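Side-chain contacts in hypothetical protein, GDSL-like Lipase/Acylhydrolase family protein (PDB 4M8K), which probably hydrolyses ester bonds of lipids or other acylated compounds as a GDSL-like lipase/acylhydrolase, its natural substrate unknown: residues 62-67 with 114-119; 72-77 with 217-222. One frame throughout, in Å; residues are numbered along the deposited sequence.

How the contacts relate
Two aromatic contacts pin the ends of short helix 64-71. Contact 1 belongs to its first turn and is buried, its centre about 7 Å from the centre of the chain; contact 2 follows its last turn near the surface, its centre about 14 Å from that point. The two centres are about 8 Å apart, and Ile114 CD1 touches Phe74 CE1 at 3.7 Å. Helix 208-222 supplies one side of contact 2 and also packs on the Trp64 of contact 1. The five-stranded parallel sheet and GDSL-like family are consistent with an SGNH-hydrolase fold; strand 114-118 leads into the Gly-Thr-Asn-Asp sequence, probably near the active site, and contact 2 lies toward its other end.

Contact 1: 62-67 with 114-119; sequences ETWWYR and IILVFG
Phe118 meets one face of the Trp64 indole, and Leu116 its rim. The phenyl comes edge first, in an offset edge-to-face pair with the five-membered ring, centroids 5.2 Å apart and planes at 64°. Phe118 CE2 stands 3.5 Å above the Trp64 plane, displaced toward the rim, and Phe118 CD2 lies 3.6 Å from Trp64 CZ2. Against the opposite indole face rests Trp65 CB, so the ring is held between its own helical neighbour and the strand. At the far edge, close to the indole plane, the Leu116 methyl CD1 touches Trp64 CH2 at 3.7 Å.

What places the indole here is its first torsion (chi1 72°), which sets CG between the backbone N and the carbonyl carbon and swings the ring toward the sheet. Its one polar atom, NE1, is buried but hydrogen-bonded to Ser31 OG, which, with the packing on both faces, helps to hold the ring's rotation. Just before it, Thr63 caps the helix, its OG1 accepting a weak bond from Tyr66 N at 3.4 Å.

The contact is one in which a large side chain, Trp64, reaches from the first turn of a helix to the central strand of the sheet. Strand 114-118 runs between strands 22-27 and 165-170; Ile169 of the latter touches both Trp64 and Phe118, while Met211 and Ile214 bring helix 208-222 against the same indole.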
# COMPACT_ATOMS: atom_id res chain seq x y z
N GLU A 62 -8.99 -14.91 -1.56
CA GLU A 62 -7.62 -15.24 -1.97
C GLU A 62 -6.69 -14.04 -1.86
O GLU A 62 -5.49 -14.21 -1.97
CB GLU A 62 -7.61 -15.74 -3.43
CG GLU A 62 -8.29 -17.09 -3.64
CD GLU A 62 -8.80 -17.31 -5.05
OE1 GLU A 62 -8.89 -16.36 -5.85
OE2 GLU A 62 -9.09 -18.46 -5.36
N THR A 63 -7.22 -12.82 -1.67
CA THR A 63 -6.36 -11.62 -1.60
C THR A 63 -5.50 -11.65 -0.31
O THR A 63 -5.97 -12.17 0.71
CB THR A 63 -7.15 -10.28 -1.66
OG1 THR A 63 -7.99 -10.14 -0.51
CG2 THR A 63 -8.01 -10.24 -2.94
N TRP A 64 -4.33 -11.01 -0.34
CA TRP A 64 -3.40 -11.04 0.78
C TRP A 64 -4.05 -10.44 2.01
O TRP A 64 -3.84 -10.91 3.11
CB TRP A 64 -2.06 -10.34 0.47
CG TRP A 64 -2.11 -8.81 0.40
CD1 TRP A 64 -2.29 -8.07 -0.69
CD2 TRP A 64 -1.97 -7.92 1.49
NE1 TRP A 64 -2.27 -6.72 -0.38
CE2 TRP A 64 -2.11 -6.60 0.97
CE3 TRP A 64 -1.79 -8.09 2.88
CZ2 TRP A 64 -2.05 -5.46 1.79
CZ3 TRP A 64 -1.71 -6.98 3.67
CH2 TRP A 64 -1.88 -5.66 3.13
N TRP A 65 -4.81 -9.35 1.81
CA TRP A 65 -5.30 -8.52 2.93
C TRP A 65 -6.53 -9.13 3.61
O TRP A 65 -6.71 -8.98 4.82
CB TRP A 65 -5.55 -7.03 2.50
CG TRP A 65 -6.35 -6.91 1.29
CD1 TRP A 65 -5.88 -6.93 0.03
CD2 TRP A 65 -7.76 -6.91 1.21
NE1 TRP A 65 -6.94 -6.95 -0.86
CE2 TRP A 65 -8.10 -6.91 -0.15
CE3 TRP A 65 -8.78 -6.90 2.17
CZ2 TRP A 65 -9.43 -6.88 -0.59
CZ3 TRP A 65 -10.12 -6.85 1.72
CH2 TRP A 65 -10.41 -6.83 0.35
N TYR A 66 -7.41 -9.75 2.81
CA TYR A 66 -8.58 -10.44 3.29
C TYR A 66 -8.12 -11.61 4.14
O TYR A 66 -8.63 -11.83 5.25
CB TYR A 66 -9.45 -10.91 2.14
CG TYR A 66 -10.73 -11.52 2.62
CD1 TYR A 66 -10.75 -12.80 3.14
CD2 TYR A 66 -11.93 -10.80 2.57
CE1 TYR A 66 -11.92 -13.35 3.59
CE2 TYR A 66 -13.11 -11.35 3.02
CZ TYR A 66 -13.08 -12.62 3.53
OH TYR A 66 -14.22 -13.18 4.02
N ARG A 67 -7.12 -12.33 3.64
CA ARG A 67 -6.50 -13.42 4.34
C ARG A 67 -5.89 -12.94 5.61
O ARG A 67 -6.15 -13.49 6.69
CB ARG A 67 -5.43 -14.10 3.49
CG ARG A 67 -5.99 -15.01 2.40
CD ARG A 67 -4.86 -15.67 1.62
NE ARG A 67 -3.93 -16.45 2.46
CZ ARG A 67 -4.07 -17.75 2.73
NH1 ARG A 67 -5.09 -18.44 2.27
NH2 ARG A 67 -3.19 -18.35 3.47
N ILE A 114 -4.28 0.06 12.84
CA ILE A 114 -3.17 -0.42 12.02
C ILE A 114 -3.37 0.12 10.62
O ILE A 114 -4.47 -0.04 10.01
CB ILE A 114 -3.05 -1.97 12.03
CG1 ILE A 114 -2.70 -2.48 13.44
CG2 ILE A 114 -1.98 -2.45 11.06
CD1 ILE A 114 -2.95 -3.97 13.61
N ILE A 115 -2.32 0.73 10.06
CA ILE A 115 -2.33 1.16 8.66
C ILE A 115 -1.22 0.41 7.90
O ILE A 115 -0.04 0.43 8.28
CB ILE A 115 -2.15 2.67 8.51
CG1 ILE A 115 -3.30 3.40 9.21
CG2 ILE A 115 -2.09 3.06 7.03
CD1 ILE A 115 -3.14 4.88 9.29
N LEU A 116 -1.62 -0.26 6.82
CA LEU A 116 -0.72 -0.94 5.94
C LEU A 116 -0.62 -0.18 4.59
O LEU A 116 -1.57 -0.11 3.82
CB LEU A 116 -1.17 -2.38 5.74
CG LEU A 116 -1.48 -3.15 7.03
CD1 LEU A 116 -2.04 -4.51 6.65
CD2 LEU A 116 -0.28 -3.32 7.95
N VAL A 117 0.57 0.39 4.36
CA VAL A 117 0.89 1.15 3.16
C VAL A 117 1.60 0.21 2.21
O VAL A 117 2.62 -0.38 2.58
CB VAL A 117 1.80 2.37 3.46
CG1 VAL A 117 2.00 3.21 2.21
CG2 VAL A 117 1.20 3.23 4.55
N PHE A 118 1.03 0.04 1.00
CA PHE A 118 1.55 -0.92 0.01
C PHE A 118 1.58 -0.25 -1.36
O PHE A 118 0.73 -0.47 -2.24
CB PHE A 118 0.68 -2.17 0.03
CG PHE A 118 1.22 -3.36 -0.69
CD1 PHE A 118 2.37 -3.29 -1.50
CD2 PHE A 118 0.59 -4.56 -0.53
CE1 PHE A 118 2.83 -4.40 -2.09
CE2 PHE A 118 1.07 -5.70 -1.13
CZ PHE A 118 2.18 -5.63 -1.93
N GLY A 119 2.60 0.57 -1.56
CA GLY A 119 2.77 1.36 -2.78
C GLY A 119 4.22 1.45 -3.25
O GLY A 119 5.20 0.90 -2.62

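Contact 2: 72-77 with 217-222; sequences HGFQLE and QVWESV
His72 and Trp219 stack face to face, a clear example of an imidazole laid flat on an indole. The centroids of the imidazole and the five-membered indole ring are 3.6 Å apart, with the planes only 9° from parallel. Overlap is broad: His72 ND1 lies 3.4 Å from Trp219 CE2, and across the same face His72 NE2 lies 3.4 Å from Trp219 CG.

First torsions set the direction of the two side chains, and second torsions turn their faces together. In Trp219, CG is anti to the backbone N (chi1 179°), carrying the indole out from helix 208-222. The backbone itself places His72 CB over the six-membered ring in a CH-pi contact, 4.1 Å from that ring's centroid; from there CG stands beside the backbone N, and chi2 of -61° lays the imidazole flat on the indole. Phe74 adds a looser apolar contact, its CE2 4.1 Å from Trp219 CZ3. Its ring also carries His72 O over the centre of one face, 3.9 Å above the plane, and meets the ring of Phe68, which in turn touches Trp219.

Near the surface, the stack ties helix 208-222 to the loop between helix 64-71 and the outer sheet strand 75-81. Replacing Trp219 with an alanine would probably deprive the imidazole of its stacking partner, leaving it freer to turn, and open a gap beside Phe74.

No hydrogen bond crosses between the segments, so the join rests on ring stacking and dispersion; were His72 protonated, the indole face could add some cation-pi attraction.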
# COMPACT_ATOMS: atom_id res chain seq x y z
N HIS A 72 -6.28 -13.47 11.46
CA HIS A 72 -5.54 -13.01 12.64
C HIS A 72 -6.35 -12.12 13.61
O HIS A 72 -5.77 -11.39 14.40
CB HIS A 72 -4.27 -12.28 12.17
CG HIS A 72 -3.36 -13.15 11.36
ND1 HIS A 72 -2.80 -14.30 11.87
CD2 HIS A 72 -2.93 -13.06 10.09
CE1 HIS A 72 -2.07 -14.89 10.95
NE2 HIS A 72 -2.13 -14.17 9.85
N GLY A 73 -7.66 -12.15 13.51
CA GLY A 73 -8.52 -11.50 14.53
C GLY A 73 -8.67 -10.00 14.35
O GLY A 73 -8.89 -9.27 15.32
N PHE A 74 -8.53 -9.54 13.11
CA PHE A 74 -8.63 -8.12 12.86
C PHE A 74 -9.97 -7.83 12.25
O PHE A 74 -10.70 -8.71 11.89
CB PHE A 74 -7.52 -7.68 11.90
CG PHE A 74 -6.14 -7.74 12.50
CD1 PHE A 74 -5.87 -7.15 13.71
CD2 PHE A 74 -5.11 -8.42 11.85
CE1 PHE A 74 -4.61 -7.22 14.29
CE2 PHE A 74 -3.83 -8.48 12.41
CZ PHE A 74 -3.57 -7.87 13.63
N GLN A 75 -10.20 -6.56 12.03
CA GLN A 75 -11.36 -6.09 11.34
C GLN A 75 -10.91 -5.15 10.22
O GLN A 75 -10.04 -4.30 10.45
CB GLN A 75 -12.12 -5.40 12.43
CG GLN A 75 -13.38 -4.71 12.11
CD GLN A 75 -13.90 -4.05 13.41
OE1 GLN A 75 -14.26 -2.89 13.40
NE2 GLN A 75 -13.92 -4.81 14.53
N LEU A 76 -11.53 -5.22 9.03
CA LEU A 76 -11.21 -4.29 7.96
C LEU A 76 -11.89 -2.99 8.27
O LEU A 76 -13.07 -3.00 8.55
CB LEU A 76 -11.72 -4.79 6.58
CG LEU A 76 -11.42 -3.81 5.44
CD1 LEU A 76 -9.94 -3.68 5.16
CD2 LEU A 76 -12.14 -4.24 4.15
N GLU A 77 -11.14 -1.89 8.27
CA GLU A 77 -11.74 -0.57 8.44
C GLU A 77 -11.94 -0.01 7.01
O GLU A 77 -13.09 0.05 6.52
CB GLU A 77 -10.86 0.30 9.31
CG GLU A 77 -11.27 1.75 9.43
CD GLU A 77 -12.46 1.98 10.35
OE1 GLU A 77 -13.02 0.99 10.88
OE2 GLU A 77 -12.87 3.15 10.53
N GLN A 217 4.19 -13.08 4.97
CA GLN A 217 5.31 -12.20 5.25
C GLN A 217 4.91 -10.94 6.03
O GLN A 217 5.67 -10.48 6.87
CB GLN A 217 6.05 -11.83 3.95
CG GLN A 217 6.91 -12.97 3.46
CD GLN A 217 7.50 -12.73 2.09
OE1 GLN A 217 7.98 -11.64 1.77
NE2 GLN A 217 7.48 -13.78 1.27
N VAL A 218 3.74 -10.36 5.72
CA VAL A 218 3.23 -9.24 6.53
C VAL A 218 3.04 -9.71 7.99
O VAL A 218 3.47 -9.03 8.94
CB VAL A 218 1.94 -8.64 5.91
CG1 VAL A 218 1.29 -7.63 6.84
CG2 VAL A 218 2.25 -7.97 4.57
N TRP A 219 2.47 -10.89 8.19
CA TRP A 219 2.21 -11.40 9.54
C TRP A 219 3.51 -11.67 10.29
O TRP A 219 3.61 -11.31 11.46
CB TRP A 219 1.30 -12.66 9.51
CG TRP A 219 1.01 -13.27 10.88
CD1 TRP A 219 1.38 -14.51 11.32
CD2 TRP A 219 0.34 -12.64 11.98
NE1 TRP A 219 0.98 -14.69 12.61
CE2 TRP A 219 0.32 -13.58 13.03
CE3 TRP A 219 -0.26 -11.40 12.17
CZ2 TRP A 219 -0.28 -13.31 14.25
CZ3 TRP A 219 -0.84 -11.13 13.38
CH2 TRP A 219 -0.84 -12.07 14.41
N GLU A 220 4.55 -12.17 9.62
CA GLU A 220 5.87 -12.28 10.24
C GLU A 220 6.31 -10.97 10.90
O GLU A 220 6.89 -11.00 11.97
CB GLU A 220 6.94 -12.71 9.21
CG GLU A 220 6.94 -14.17 8.77
CD GLU A 220 7.84 -14.43 7.54
OE1 GLU A 220 8.84 -13.69 7.40
OE2 GLU A 220 7.56 -15.33 6.70
N SER A 221 6.07 -9.83 10.26
CA SER A 221 6.55 -8.55 10.80
C SER A 221 5.57 -7.95 11.81
O SER A 221 5.98 -7.40 12.82
CB SER A 221 6.80 -7.59 9.64
OG SER A 221 7.78 -8.17 8.80
N VAL A 222 4.28 -8.09 11.56
CA VAL A 222 3.29 -7.45 12.42
C VAL A 222 3.12 -8.20 13.77
O VAL A 222 2.90 -7.56 14.79
CB VAL A 222 1.95 -7.29 11.67
CG1 VAL A 222 0.83 -6.76 12.56
CG2 VAL A 222 2.10 -6.31 10.49